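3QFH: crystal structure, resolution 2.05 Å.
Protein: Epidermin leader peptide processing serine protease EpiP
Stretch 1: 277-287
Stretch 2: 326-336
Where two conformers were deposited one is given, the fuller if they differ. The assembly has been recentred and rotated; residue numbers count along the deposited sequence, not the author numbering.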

# COMPACT_ATOMS: atom_id res chain seq x y z
N ALA A 277 -0.81 1.56 -4.41
CA ALA A 277 0.13 1.76 -5.50
C ALA A 277 -0.29 1.00 -6.73
O ALA A 277 -0.70 -0.16 -6.65
CB ALA A 277 1.53 1.29 -5.09
N ALA A 278 -0.16 1.64 -7.88
CA ALA A 278 -0.37 0.96 -9.13
C ALA A 278 0.82 0.00 -9.24
O ALA A 278 1.81 0.16 -8.52
CB ALA A 278 -0.36 1.94 -10.28
N GLY A 279 0.71 -1.00 -10.10
CA GLY A 279 1.79 -1.96 -10.28
C GLY A 279 2.96 -1.31 -10.98
O GLY A 279 2.83 -0.19 -11.53
N ASN A 280 4.09 -2.02 -10.97
CA ASN A 280 5.32 -1.54 -11.56
C ASN A 280 5.76 -2.34 -12.79
O ASN A 280 6.93 -2.53 -13.00
CB ASN A 280 6.44 -1.58 -10.50
CG ASN A 280 6.21 -0.59 -9.38
OD1 ASN A 280 6.70 0.53 -9.44
ND2 ASN A 280 5.42 -0.97 -8.39
N ASP A 281 4.83 -2.76 -13.62
CA ASP A 281 5.18 -3.56 -14.80
C ASP A 281 4.92 -2.86 -16.10
O ASP A 281 4.98 -3.47 -17.16
CB ASP A 281 4.42 -4.87 -14.73
CG ASP A 281 4.80 -5.67 -13.51
OD1 ASP A 281 5.99 -5.96 -13.35
OD2 ASP A 281 3.91 -6.01 -12.71
N GLY A 282 4.60 -1.57 -16.03
CA GLY A 282 4.34 -0.77 -17.22
C GLY A 282 3.22 -1.30 -18.10
O GLY A 282 3.27 -1.15 -19.32
N ILE A 283 2.20 -1.91 -17.52
CA ILE A 283 1.14 -2.44 -18.36
C ILE A 283 -0.20 -1.69 -18.24
O ILE A 283 -0.54 -1.13 -17.18
CB ILE A 283 0.92 -3.95 -18.10
CG1 ILE A 283 0.24 -4.19 -16.76
CG2 ILE A 283 2.24 -4.72 -18.17
CD1 ILE A 283 0.11 -5.67 -16.44
N ASP A 284 -0.92 -1.64 -19.36
CA ASP A 284 -2.26 -1.09 -19.41
C ASP A 284 -3.12 -2.21 -18.84
O ASP A 284 -3.29 -3.26 -19.48
CB ASP A 284 -2.66 -0.76 -20.86
CG ASP A 284 -4.06 -0.14 -20.98
OD1 ASP A 284 -4.30 0.54 -21.99
OD2 ASP A 284 -4.93 -0.32 -20.09
N VAL A 285 -3.67 -1.98 -17.66
CA VAL A 285 -4.43 -3.02 -16.98
C VAL A 285 -5.71 -3.46 -17.69
O VAL A 285 -6.34 -4.40 -17.25
CB VAL A 285 -4.76 -2.64 -15.55
CG1 VAL A 285 -3.47 -2.46 -14.75
CG2 VAL A 285 -5.65 -1.40 -15.54
N ASN A 286 -6.11 -2.76 -18.74
CA ASN A 286 -7.29 -3.15 -19.51
C ASN A 286 -6.98 -4.25 -20.49
O ASN A 286 -7.89 -4.89 -21.00
CB ASN A 286 -7.89 -1.96 -20.21
CG ASN A 286 -8.47 -0.99 -19.23
OD1 ASN A 286 -9.33 -1.35 -18.45
ND2 ASN A 286 -8.01 0.24 -19.26
N ASP A 287 -5.69 -4.48 -20.74
CA ASP A 287 -5.25 -5.56 -21.63
C ASP A 287 -5.19 -6.85 -20.81
O ASP A 287 -4.18 -7.13 -20.16
CB ASP A 287 -3.88 -5.24 -22.22
CG ASP A 287 -3.35 -6.36 -23.11
OD1 ASP A 287 -3.93 -7.47 -23.10
OD2 ASP A 287 -2.35 -6.12 -23.83
N SER A 326 6.05 7.38 -15.39
CA SER A 326 7.20 6.50 -15.30
C SER A 326 6.99 5.32 -16.24
O SER A 326 5.87 4.80 -16.36
CB SER A 326 7.36 5.99 -13.89
OG SER A 326 7.55 7.04 -12.98
N GLU A 327 8.06 4.87 -16.88
CA GLU A 327 7.97 3.75 -17.83
C GLU A 327 7.51 2.45 -17.15
O GLU A 327 6.89 1.60 -17.78
CB GLU A 327 9.30 3.54 -18.58
CG GLU A 327 10.47 2.99 -17.75
CD GLU A 327 11.14 4.01 -16.83
OE1 GLU A 327 12.10 3.59 -16.15
OE2 GLU A 327 10.72 5.20 -16.76
N PHE A 328 7.79 2.32 -15.87
CA PHE A 328 7.40 1.12 -15.14
C PHE A 328 5.99 1.21 -14.53
O PHE A 328 5.50 0.24 -13.98
CB PHE A 328 8.40 0.84 -14.01
CG PHE A 328 8.64 2.03 -13.07
CD1 PHE A 328 9.83 2.74 -13.13
CD2 PHE A 328 7.70 2.40 -12.14
CE1 PHE A 328 10.07 3.81 -12.29
CE2 PHE A 328 7.93 3.47 -11.27
CZ PHE A 328 9.12 4.18 -11.35
N SER A 329 5.33 2.36 -14.62
CA SER A 329 4.03 2.47 -13.97
C SER A 329 2.89 1.81 -14.73
O SER A 329 2.70 2.03 -15.92
CB SER A 329 3.64 3.94 -13.74
OG SER A 329 2.49 4.02 -12.88
N ASN A 330 2.13 0.98 -14.05
CA ASN A 330 0.92 0.48 -14.65
C ASN A 330 -0.00 1.70 -14.83
O ASN A 330 0.21 2.77 -14.22
CB ASN A 330 0.23 -0.57 -13.78
CG ASN A 330 0.94 -1.93 -13.80
OD1 ASN A 330 2.00 -2.12 -14.42
ND2 ASN A 330 0.33 -2.88 -13.12
N PHE A 331 -0.99 1.55 -15.70
CA PHE A 331 -1.95 2.60 -15.96
C PHE A 331 -3.17 2.01 -16.66
O PHE A 331 -3.24 0.80 -16.92
CB PHE A 331 -1.32 3.64 -16.86
CG PHE A 331 -0.96 3.12 -18.22
CD1 PHE A 331 -1.77 3.37 -19.32
CD2 PHE A 331 0.19 2.35 -18.40
CE1 PHE A 331 -1.45 2.88 -20.56
CE2 PHE A 331 0.53 1.86 -19.65
CZ PHE A 331 -0.30 2.12 -20.74
N GLY A 332 -4.11 2.89 -17.00
CA GLY A 332 -5.28 2.52 -17.77
C GLY A 332 -6.56 3.20 -17.35
O GLY A 332 -6.66 3.73 -16.23
N MET A 333 -7.54 3.23 -18.25
CA MET A 333 -8.84 3.82 -17.93
C MET A 333 -9.44 3.01 -16.81
O MET A 333 -9.23 1.80 -16.72
CB MET A 333 -9.81 3.81 -19.14
CG MET A 333 -9.72 5.01 -20.09
SD MET A 333 -10.13 6.64 -19.37
CE MET A 333 -10.34 7.59 -20.86
N ASN A 334 -10.18 3.70 -15.96
CA ASN A 334 -10.86 3.10 -14.82
C ASN A 334 -9.91 2.38 -13.88
O ASN A 334 -10.24 1.34 -13.31
CB ASN A 334 -11.96 2.19 -15.36
CG ASN A 334 -12.89 2.95 -16.28
OD1 ASN A 334 -13.37 4.01 -15.91
ND2 ASN A 334 -13.13 2.42 -17.47
N TYR A 335 -8.74 2.98 -13.71
CA TYR A 335 -7.69 2.44 -12.87
C TYR A 335 -6.96 3.59 -12.19
O TYR A 335 -7.21 3.85 -11.05
CB TYR A 335 -6.75 1.58 -13.73
CG TYR A 335 -5.54 0.97 -13.04
CD1 TYR A 335 -5.65 -0.19 -12.29
CD2 TYR A 335 -4.28 1.54 -13.18
CE1 TYR A 335 -4.54 -0.76 -11.69
CE2 TYR A 335 -3.16 0.97 -12.59
CZ TYR A 335 -3.30 -0.19 -11.84
OH TYR A 335 -2.20 -0.78 -11.25
N THR A 336 -6.09 4.28 -12.90
CA THR A 336 -5.34 5.39 -12.30
C THR A 336 -6.26 6.55 -11.87
O THR A 336 -7.05 7.05 -12.68
CB THR A 336 -4.33 5.92 -13.32
OG1 THR A 336 -3.50 4.84 -13.76
CG2 THR A 336 -3.46 7.01 -12.71
O HOH W 1 -6.76 1.79 -20.75

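Two segments without regular secondary structure can still pack tightly if each supplies the polar groups the other lacks, and the pairing of 277-287 with 326-336 in the protease EpiP illustrates the principle. Neither forms a helix or an extended strand here, yet 739 Å² of surface is buried between them.

The backbone provides the frame. N330 N donates to G279 O at 2.9 Å, nearly straight, and farther along F331 N donates to I283 O (3.1 Å) while V285 N donates to F331 O (2.9 Å). The last two bonds make a single beta bridge between D284 and F331, too short to be called a sheet. CA-H...O contacts supplement it: D284 CA lies 3.3 Å from F331 O, and G282 CA lies 3.5 Å from S329 O. Another hydrogen bond runs from G282 N to F328 O, although the position of that oxygen is less certain.

Where the backbones do not pair directly, side chains stand in for them. N330 is the clearest case: its OD1 accepts from D281 N at 3.0 Å and from I283 N at 3.1 Å, so one carboxamide oxygen satisfies two amides of a bending loop. N330 ND2 is bonded elsewhere in the structure. Y335 plays a comparable part, its OH accepting from G279 N at 3.1 Å. Glycine suits this crowded spot, since an ideal CB on G279 would fall 2.3 Å from N330 ND2.

At the other end, polar side chains and solvent take over. The type I turn from D284 to D287 is closed by D287 N donating to D284 O (3.0 Å), and N286 N donates to D284 OD2 (3.0 Å). From this turn N286 ND2 reaches across to M333 O at 3.2 Å. Water 1 extends the link, donating to D284 OD2 (2.9 Å) and accepting from M333 N (3.0 Å). Close by, G332 leaves room for the turn: an ideal CB there would come within 2.8 Å of D284 OD2.

Apolar contacts fill the space between these bonds. V285 points toward the second stretch and sets CG2 over one face of the Y335 ring, 3.8 Å from its centroid, a CH-pi contact that pairs a methyl group with the aromatic electron cloud. A278 CB meets the same residue at CE2, 3.8 Å away, so the tyrosine combines a polar anchor with an apolar surface. F331 starts away from the first stretch, but its ring end returns, bringing CZ to 3.7 Å from D284 CB.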